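Local structure of uncharacterized protein (Bacteroides ovatus, 4IRT) at residues A[88-93]-A[98-103]; A[78-81]-A[85-88]; A[193-198]-A[236-241]. The protein is of unknown function but is a putative neuraminidase, carrying a BNR-repeat-like domain of the beta-propeller clan. All coordinates share one frame; numbering follows the deposited sequence. Where two conformers were deposited one is given.

Contact 1 (A[88-93]-A[98-103]); sequences VSFDHH and NYCRSI. With EDO (1,2-ethanediol), chain L.
Val-88 pairs with Cys-100, and Ser-89 with Tyr-99, where strands 86-90 and 99-101 form a beta hairpin, two of the three strands of one antiparallel sheet in a fold of the beta-propeller clan. Val-88 N donates to Cys-100 O (2.9 Å) and Cys-100 N returns a bond to Val-88 O. Beyond this ladder Asn-98 takes over, a residue whose short amide can imitate backbone hydrogen bonding. Its CB sits over the centre of the Phe-90 ring, a CH-pi contact 4.1 Å from the centroid and 9° off the ring normal. CG, anti to the carbonyl carbon (chi1 -61°), carries the amide to where ND2 donates to Phe-90 O (3.0 Å) in both the amide and the carbonyl plane; ND2 also donates to O2 of a 1,2-ethanediol, probably from the crystallisation liquor, which in turn donates to Asp-91 OD2. At the other branch, OD1 is bonded to Lys-113. Asn-98 O accepts from Ser-89 OG (2.8 Å) and Phe-90 N, which arrive from opposite faces of the carbonyl plane. Histidine suits position 92 because NE2 can act as an acceptor: it receives Asn-98 N at 2.9 Å, with an N-H...N angle of 174°.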
loop_
_atom_site.group_PDB
_atom_site.type_symbol
_atom_site.label_atom_id
_atom_site.label_comp_id
_atom_site.label_asym_id
_atom_site.label_seq_id
_atom_site.Cartn_x
_atom_site.Cartn_y
_atom_site.Cartn_z
ATOM N N VAL A 88 14.378 4.515 -3.317
ATOM C CA VAL A 88 13.243 5.407 -3.219
ATOM C C VAL A 88 12.797 5.875 -4.601
ATOM O O VAL A 88 13.609 6.224 -5.456
ATOM C CB VAL A 88 13.543 6.600 -2.281
ATOM C CG1 VAL A 88 14.625 7.490 -2.864
ATOM C CG2 VAL A 88 12.280 7.387 -1.981
ATOM N N SER A 89 11.488 5.888 -4.800
ATOM C CA SER A 89 10.887 6.298 -6.050
ATOM C C SER A 89 9.710 7.205 -5.700
ATOM O O SER A 89 8.963 6.934 -4.761
ATOM C CB SER A 89 10.474 5.058 -6.876
ATOM O OG SER A 89 10.023 5.416 -8.179
ATOM N N PHE A 90 9.554 8.294 -6.441
ATOM C CA PHE A 90 8.676 9.374 -6.000
ATOM C C PHE A 90 8.165 10.239 -7.129
ATOM O O PHE A 90 8.755 10.279 -8.193
ATOM C CB PHE A 90 9.413 10.277 -5.024
ATOM C CG PHE A 90 10.766 10.718 -5.499
ATOM C CD1 PHE A 90 11.854 9.889 -5.408
ATOM C CD2 PHE A 90 10.945 11.986 -6.038
ATOM C CE1 PHE A 90 13.100 10.298 -5.864
ATOM C CE2 PHE A 90 12.201 12.412 -6.497
ATOM C CZ PHE A 90 13.276 11.568 -6.396
ATOM N N ASP A 91 7.097 10.960 -6.843
ATOM C CA ASP A 91 6.665 12.108 -7.646
ATOM C C ASP A 91 6.254 11.784 -9.089
ATOM O O ASP A 91 6.743 12.414 -10.061
ATOM C CB ASP A 91 7.764 13.189 -7.643
ATOM C CG ASP A 91 7.302 14.474 -8.316
ATOM O OD1 ASP A 91 6.095 14.788 -8.213
ATOM O OD2 ASP A 91 8.121 15.142 -8.969
ATOM N N HIS A 92 5.331 10.837 -9.234
ATOM C CA HIS A 92 4.798 10.498 -10.536
ATOM C C HIS A 92 3.277 10.595 -10.644
ATOM O O HIS A 92 2.521 10.113 -9.773
ATOM C CB HIS A 92 5.093 9.056 -10.911
ATOM C CG HIS A 92 6.490 8.593 -10.646
ATOM N ND1 HIS A 92 6.847 7.972 -9.469
ATOM C CD2 HIS A 92 7.590 8.566 -11.442
ATOM C CE1 HIS A 92 8.114 7.595 -9.545
ATOM N NE2 HIS A 92 8.584 7.936 -10.733
ATOM N N HIS A 93 2.846 11.052 -11.810
ATOM C CA HIS A 93 1.470 10.879 -12.254
ATOM C C HIS A 93 1.451 10.843 -13.767
ATOM O O HIS A 93 1.010 11.794 -14.419
ATOM C CB HIS A 93 0.581 11.976 -11.702
ATOM C CG HIS A 93 -0.875 11.706 -11.893
ATOM N ND1 HIS A 93 -1.849 12.627 -11.575
ATOM C CD2 HIS A 93 -1.523 10.627 -12.394
ATOM C CE1 HIS A 93 -3.034 12.119 -11.851
ATOM N NE2 HIS A 93 -2.868 10.908 -12.351
ATOM N N ASN A 98 11.300 8.471 -11.591
ATOM C CA ASN A 98 12.171 9.094 -10.588
ATOM C C ASN A 98 12.537 8.051 -9.552
ATOM O O ASN A 98 11.660 7.594 -8.804
ATOM C CB ASN A 98 11.431 10.208 -9.858
ATOM C CG ASN A 98 10.982 11.320 -10.800
ATOM O OD1 ASN A 98 11.774 11.819 -11.615
ATOM N ND2 ASN A 98 9.708 11.716 -10.695
ATOM N N TYR A 99 13.827 7.699 -9.522
ATOM C CA TYR A 99 14.362 6.606 -8.726
ATOM C C TYR A 99 15.805 6.917 -8.301
ATOM O O TYR A 99 16.659 7.250 -9.152
ATOM C CB TYR A 99 14.321 5.299 -9.535
ATOM C CG TYR A 99 15.127 4.193 -8.929
ATOM C CD1 TYR A 99 14.883 3.754 -7.628
ATOM C CD2 TYR A 99 16.157 3.590 -9.640
ATOM C CE1 TYR A 99 15.631 2.729 -7.065
ATOM C CE2 TYR A 99 16.903 2.566 -9.096
ATOM C CZ TYR A 99 16.654 2.144 -7.806
ATOM O OH TYR A 99 17.394 1.126 -7.267
ATOM N N CYS A 100 16.055 6.820 -7.001
ATOM C CA CYS A 100 17.359 7.069 -6.409
ATOM C C CYS A 100 17.667 6.009 -5.388
ATOM O O CYS A 100 16.749 5.314 -4.875
ATOM C CB CYS A 100 17.348 8.371 -5.640
ATOM S SG CYS A 100 16.995 9.752 -6.697
ATOM N N ARG A 101 18.949 5.954 -5.012
ATOM C CA ARG A 101 19.414 5.023 -3.979
ATOM C C ARG A 101 20.368 5.753 -3.067
ATOM O O ARG A 101 21.039 6.690 -3.491
ATOM C CB ARG A 101 20.186 3.845 -4.577
ATOM C CG ARG A 101 19.358 2.705 -5.144
ATOM C CD ARG A 101 20.238 1.488 -5.421
ATOM N NE ARG A 101 21.320 1.733 -6.387
ATOM C CZ ARG A 101 21.325 1.375 -7.677
ATOM N NH1 ARG A 101 20.294 0.758 -8.241
ATOM N NH2 ARG A 101 22.387 1.647 -8.421
ATOM N N SER A 102 20.432 5.308 -1.810
ATOM C CA SER A 102 21.448 5.739 -0.844
ATOM C C SER A 102 22.816 5.695 -1.464
ATOM O O SER A 102 23.140 4.750 -2.200
ATOM C CB SER A 102 21.496 4.773 0.350
ATOM O OG SER A 102 20.359 4.857 1.142
ATOM N N ILE A 103 23.667 6.663 -1.118
ATOM C CA ILE A 103 25.060 6.644 -1.593
ATOM C C ILE A 103 25.901 5.587 -0.859
ATOM O O ILE A 103 26.956 5.214 -1.327
ATOM C CB ILE A 103 25.745 8.026 -1.457
ATOM C CG1 ILE A 103 25.902 8.448 0.004
ATOM C CG2 ILE A 103 24.978 9.098 -2.235
ATOM C CD1 ILE A 103 26.700 9.744 0.144
HETATM C C1 EDO L . 6.374 15.220 -11.861
HETATM O O1 EDO L . 6.539 16.611 -12.260
HETATM C C2 EDO L . 7.509 14.334 -12.371
HETATM O O2 EDO L . 8.688 14.437 -11.545
#

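Contact 2 (A[78-81]-A[85-88])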
loop_
_atom_site.group_PDB
_atom_site.type_symbol
_atom_site.label_atom_id
_atom_site.label_comp_id
_atom_site.label_asym_id
_atom_site.label_seq_id
_atom_site.Cartn_x
_atom_site.Cartn_y
_atom_site.Cartn_z
HETATM N N MSE A 78 9.439 3.921 -0.507
HETATM C CA MSE A 78 10.805 3.532 -0.158
HETATM C C MSE A 78 10.895 2.097 0.314
HETATM O O MSE A 78 9.878 1.449 0.655
HETATM C CB MSE A 78 11.345 4.470 0.918
HETATM C CG MSE A 78 10.984 4.025 2.312
HETATM SE SE MSE A 78 11.266 5.311 3.761
HETATM C CE MSE A 78 13.110 5.694 3.468
HETATM N N MSE A 79 12.128 1.581 0.341
HETATM C CA MSE A 79 12.417 0.227 0.820
HETATM C C MSE A 79 13.897 0.096 1.043
HETATM O O MSE A 79 14.677 0.832 0.456
HETATM C CB MSE A 79 11.972 -0.802 -0.228
HETATM C CG MSE A 79 12.135 -2.274 0.145
HETATM SE SE MSE A 79 11.292 -2.784 1.831
HETATM C CE MSE A 79 9.510 -2.096 1.557
ATOM N N ILE A 80 14.299 -0.844 1.898
ATOM C CA ILE A 80 15.707 -1.098 2.186
ATOM C C ILE A 80 16.048 -2.479 1.641
ATOM O O ILE A 80 15.293 -3.443 1.844
ATOM C CB ILE A 80 16.015 -1.094 3.690
ATOM C CG1 ILE A 80 15.331 0.083 4.423
ATOM C CG2 ILE A 80 17.539 -1.092 3.920
ATOM C CD1 ILE A 80 15.869 1.446 4.119
ATOM N N ASP A 81 17.159 -2.577 0.927
ATOM C CA ASP A 81 17.610 -3.864 0.389
ATOM C C ASP A 81 18.469 -4.600 1.425
ATOM O O ASP A 81 18.715 -4.083 2.520
ATOM C CB ASP A 81 18.291 -3.710 -0.994
ATOM C CG ASP A 81 19.660 -3.005 -0.940
ATOM O OD1 ASP A 81 20.299 -2.973 0.126
ATOM O OD2 ASP A 81 20.094 -2.479 -2.005
ATOM N N TYR A 85 20.833 -0.457 1.722
ATOM C CA TYR A 85 20.664 0.731 0.873
ATOM C C TYR A 85 19.183 1.103 0.827
ATOM O O TYR A 85 18.324 0.237 0.704
ATOM C CB TYR A 85 21.169 0.513 -0.564
ATOM C CG TYR A 85 22.655 0.439 -0.670
ATOM C CD1 TYR A 85 23.323 -0.764 -0.524
ATOM C CD2 TYR A 85 23.399 1.573 -0.928
ATOM C CE1 TYR A 85 24.706 -0.835 -0.606
ATOM C CE2 TYR A 85 24.778 1.525 -1.007
ATOM C CZ TYR A 85 25.431 0.320 -0.845
ATOM O OH TYR A 85 26.813 0.278 -0.919
ATOM N N ILE A 86 18.897 2.389 0.980
ATOM C CA ILE A 86 17.556 2.883 0.737
ATOM C C ILE A 86 17.352 2.975 -0.781
ATOM O O ILE A 86 18.208 3.515 -1.490
ATOM C CB ILE A 86 17.305 4.291 1.322
ATOM C CG1 ILE A 86 17.537 4.335 2.832
ATOM C CG2 ILE A 86 15.887 4.746 0.981
ATOM C CD1 ILE A 86 17.562 5.734 3.419
ATOM N N HIS A 87 16.241 2.408 -1.265
ATOM C CA HIS A 87 15.761 2.628 -2.611
ATOM C C HIS A 87 14.493 3.476 -2.500
ATOM O O HIS A 87 13.628 3.169 -1.688
ATOM C CB HIS A 87 15.379 1.309 -3.256
ATOM C CG HIS A 87 16.527 0.379 -3.451
ATOM N ND1 HIS A 87 16.986 0.012 -4.698
ATOM C CD2 HIS A 87 17.330 -0.243 -2.554
ATOM C CE1 HIS A 87 18.014 -0.808 -4.559
ATOM N NE2 HIS A 87 18.226 -1.000 -3.271
ATOM N N VAL A 88 14.378 4.515 -3.317
ATOM C CA VAL A 88 13.243 5.407 -3.219
ATOM C C VAL A 88 12.797 5.875 -4.601
ATOM O O VAL A 88 13.609 6.224 -5.456
ATOM C CB VAL A 88 13.543 6.600 -2.281
ATOM C CG1 VAL A 88 14.625 7.490 -2.864
ATOM C CG2 VAL A 88 12.280 7.387 -1.981
#
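Met-79 and His-87 are the hydrogen-bonded pair of an antiparallel ladder whose short axes run 4.7 Å apart at 158°, flanked by the non-hydrogen-bonded pairs Met-78 with Val-88 and Ile-80 with Ile-86. His-87 N reaches Met-79 O at 2.8 Å in a nearly straight bond, and Met-79 N answers to His-87 O; two residues on, Asp-81 N donates to Tyr-85 O. On the face carrying Met-78, Ile-80, Ile-86 and Val-88 the side chains are apolar. Ile-80 CD1 lies 3.6 Å from Ile-86 CG1, while Met-78, present as selenomethionine, bends at its last torsion to bring CE within 3.8 Å of Ile-86 CG2. Flexible and branched apolar side chains suit this side, which packs on Tyr-36 of strand 34-40 and Val-29 of strand 28-31. The two strands form a beta hairpin and begin a three-stranded sheet of the propeller-like fold, so this apolar face meets the sheet before it in sequence. Near the turn the chemistry becomes polar. Asp-81 CG stands between the backbone N and carbonyl carbon (chi1 70°), which swings the carboxylate across to the other strand. There OD1 accepts Tyr-85 N (3.0 Å) and OD2 accepts His-87 NE2 (2.7 Å), both donors lying well out of the carboxylate plane. OD1 also accepts Glu-83 N from the turn, giving the buried carboxylate three bonds. The OD2 bond lies in the imidazole plane, whose inclination to the carboxylate is 67°. His-87 is fixed at its other nitrogen too, ND1 being bonded to Tyr-99 OH.

Contact 3 (A[193-198]-A[236-241])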
loop_
_atom_site.group_PDB
_atom_site.type_symbol
_atom_site.label_atom_id
_atom_site.label_comp_id
_atom_site.label_asym_id
_atom_site.label_seq_id
_atom_site.Cartn_x
_atom_site.Cartn_y
_atom_site.Cartn_z
ATOM N N LEU A 193 -0.730 -11.258 -4.894
ATOM C CA LEU A 193 -1.278 -10.198 -5.746
ATOM C C LEU A 193 -2.788 -10.293 -5.800
ATOM O O LEU A 193 -3.334 -11.354 -6.092
ATOM C CB LEU A 193 -0.723 -10.383 -7.167
ATOM C CG LEU A 193 -1.336 -9.580 -8.315
ATOM C CD1 LEU A 193 -1.069 -8.105 -8.176
ATOM C CD2 LEU A 193 -0.763 -10.090 -9.627
ATOM N N SER A 194 -3.469 -9.181 -5.541
ATOM C CA SER A 194 -4.931 -9.089 -5.742
ATOM C C SER A 194 -5.266 -7.779 -6.449
ATOM O O SER A 194 -4.461 -6.809 -6.449
ATOM C CB SER A 194 -5.701 -9.203 -4.432
ATOM O OG SER A 194 -5.273 -8.246 -3.495
ATOM N N TRP A 195 -6.454 -7.742 -7.059
ATOM C CA TRP A 195 -6.872 -6.590 -7.844
ATOM C C TRP A 195 -8.358 -6.564 -8.068
ATOM O O TRP A 195 -9.018 -7.570 -7.886
ATOM C CB TRP A 195 -6.139 -6.543 -9.192
ATOM C CG TRP A 195 -6.471 -7.586 -10.189
ATOM C CD1 TRP A 195 -7.353 -7.452 -11.263
ATOM C CD2 TRP A 195 -5.891 -8.895 -10.315
ATOM N NE1 TRP A 195 -7.357 -8.602 -12.009
ATOM C CE2 TRP A 195 -6.473 -9.502 -11.461
ATOM C CE3 TRP A 195 -4.979 -9.636 -9.549
ATOM C CZ2 TRP A 195 -6.183 -10.814 -11.842
ATOM C CZ3 TRP A 195 -4.661 -10.963 -9.952
ATOM C CH2 TRP A 195 -5.259 -11.522 -11.085
ATOM N N VAL A 196 -8.849 -5.400 -8.471
ATOM C CA VAL A 196 -10.214 -5.224 -8.961
ATOM C C VAL A 196 -10.096 -4.802 -10.416
ATOM O O VAL A 196 -9.071 -4.226 -10.845
ATOM C CB VAL A 196 -11.004 -4.143 -8.169
ATOM C CG1 VAL A 196 -10.939 -4.449 -6.661
ATOM C CG2 VAL A 196 -10.499 -2.744 -8.483
ATOM N N TRP A 197 -11.115 -5.132 -11.184
ATOM C CA TRP A 197 -11.206 -4.633 -12.514
ATOM C C TRP A 197 -11.879 -3.293 -12.493
ATOM O O TRP A 197 -12.739 -3.031 -11.649
ATOM C CB TRP A 197 -12.036 -5.565 -13.370
ATOM C CG TRP A 197 -11.444 -6.932 -13.549
ATOM C CD1 TRP A 197 -11.988 -8.109 -13.133
ATOM C CD2 TRP A 197 -10.230 -7.278 -14.247
ATOM N NE1 TRP A 197 -11.187 -9.168 -13.518
ATOM C CE2 TRP A 197 -10.109 -8.681 -14.207
ATOM C CE3 TRP A 197 -9.251 -6.537 -14.921
ATOM C CZ2 TRP A 197 -9.034 -9.371 -14.828
ATOM C CZ3 TRP A 197 -8.203 -7.219 -15.528
ATOM C CH2 TRP A 197 -8.101 -8.618 -15.468
ATOM N N ARG A 198 -11.501 -2.426 -13.427
ATOM C CA ARG A 198 -12.337 -1.263 -13.701
ATOM C C ARG A 198 -12.685 -1.279 -15.174
ATOM O O ARG A 198 -11.808 -1.172 -16.024
ATOM C CB ARG A 198 -11.701 0.069 -13.370
ATOM C CG ARG A 198 -12.785 1.143 -13.460
ATOM C CD ARG A 198 -12.321 2.545 -13.246
ATOM N NE ARG A 198 -12.054 2.821 -11.845
ATOM C CZ ARG A 198 -11.677 4.007 -11.410
ATOM N NH1 ARG A 198 -11.601 5.023 -12.262
ATOM N NH2 ARG A 198 -11.395 4.195 -10.129
ATOM N N SER A 236 -11.197 -13.732 -18.081
ATOM C CA SER A 236 -11.707 -15.077 -18.199
ATOM C C SER A 236 -11.021 -16.114 -17.316
ATOM O O SER A 236 -11.704 -17.016 -16.858
ATOM C CB SER A 236 -11.670 -15.547 -19.657
ATOM O OG SER A 236 -10.335 -15.638 -20.098
ATOM N N ASN A 237 -9.712 -16.012 -17.086
ATOM C CA ASN A 237 -8.976 -17.062 -16.353
ATOM C C ASN A 237 -8.580 -16.690 -14.938
ATOM O O ASN A 237 -8.055 -17.534 -14.193
ATOM C CB ASN A 237 -7.747 -17.568 -17.168
ATOM C CG ASN A 237 -6.717 -16.481 -17.437
ATOM O OD1 ASN A 237 -7.055 -15.308 -17.546
ATOM N ND2 ASN A 237 -5.454 -16.871 -17.543
ATOM N N ALA A 238 -8.831 -15.443 -14.555
ATOM C CA ALA A 238 -8.458 -14.990 -13.217
ATOM C C ALA A 238 -9.183 -15.809 -12.154
ATOM O O ALA A 238 -10.324 -16.221 -12.367
ATOM C CB ALA A 238 -8.802 -13.525 -13.048
ATOM N N GLU A 239 -8.529 -15.977 -11.003
ATOM C CA GLU A 239 -9.160 -16.530 -9.839
ATOM C C GLU A 239 -9.971 -15.423 -9.170
ATOM O O GLU A 239 -9.419 -14.389 -8.806
ATOM C CB GLU A 239 -8.144 -17.113 -8.844
ATOM C CG GLU A 239 -8.851 -17.712 -7.624
ATOM C CD GLU A 239 -7.959 -18.364 -6.594
ATOM O OE1 GLU A 239 -6.701 -18.373 -6.732
ATOM O OE2 GLU A 239 -8.566 -18.884 -5.614
ATOM N N TYR A 240 -11.268 -15.657 -8.965
ATOM C CA TYR A 240 -12.115 -14.707 -8.258
ATOM C C TYR A 240 -12.149 -15.013 -6.769
ATOM O O TYR A 240 -12.791 -15.967 -6.321
ATOM C CB TYR A 240 -13.509 -14.655 -8.905
ATOM C CG TYR A 240 -13.373 -13.970 -10.261
ATOM C CD1 TYR A 240 -12.913 -14.681 -11.384
ATOM C CD2 TYR A 240 -13.573 -12.604 -10.390
ATOM C CE1 TYR A 240 -12.697 -14.045 -12.605
ATOM C CE2 TYR A 240 -13.388 -11.962 -11.617
ATOM C CZ TYR A 240 -12.943 -12.689 -12.716
ATOM O OH TYR A 240 -12.724 -12.028 -13.902
ATOM N N ALA A 241 -11.495 -14.158 -6.002
ATOM C CA ALA A 241 -11.580 -14.220 -4.547
ATOM C C ALA A 241 -12.966 -13.800 -4.048
ATOM O O ALA A 241 -13.485 -14.375 -3.082
ATOM C CB ALA A 241 -10.506 -13.373 -3.905
#
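Trp-197 and Tyr-240 meet through their polar rims: the indole NE1 donates to the phenol OH at 3.3 Å, a long bond with an N-H...O angle of 145° and the oxygen tilted 24° from the indole plane. Trp-197 CG, anti to the carbonyl carbon (chi1 -64°), carries the indole there. The side chains cross at about a right angle, and Tyr-240 CE2 lies 4.4 Å from Trp-197 CD1. Tyrosine suits this place because its hydroxyl can serve two partners, accepting from Trp-197 while also bonding to Leu-235 O. A phenylalanine here would probably keep much of the ring packing but leave both Trp-197 NE1 and Leu-235 O without this mate. The small methyl of Ala-238 packs at van der Waals distance, CB 4.0 Å from Trp-195 CZ2. The edge of Trp-195 lies against one face of Trp-197, NE1 offset toward the rim. Strands 191-198 and 239-242 are not adjacent in their four-stranded antiparallel sheet, which is consistent with one blade of a beta-propeller. Strand 206-214 runs between them, and its Cys-210 touches Trp-195, Trp-197 and Tyr-240, so the large side chains reach across the intervening strand.

Overall arrangement
Of the segments described, the one on strand 76-80 comes first; the chain then turns back, and contact 2 closes that short loop against strand 86-90. The same strand carries on into contact 1, which closes the next hairpin with strand 99-101. The two are consecutive rather than nested: they share Val-88, and Ser-102 OG of one bonds to Ile-86 N of the other, so together they assemble a three-stranded sheet with 86-90 in the middle. Contact 3 comes later in series and closes a longer excursion, from 193-198 to 236-241, within a separate four-stranded sheet. Its centre is about 29 Å from those of contacts 1 and 2, and it touches neither.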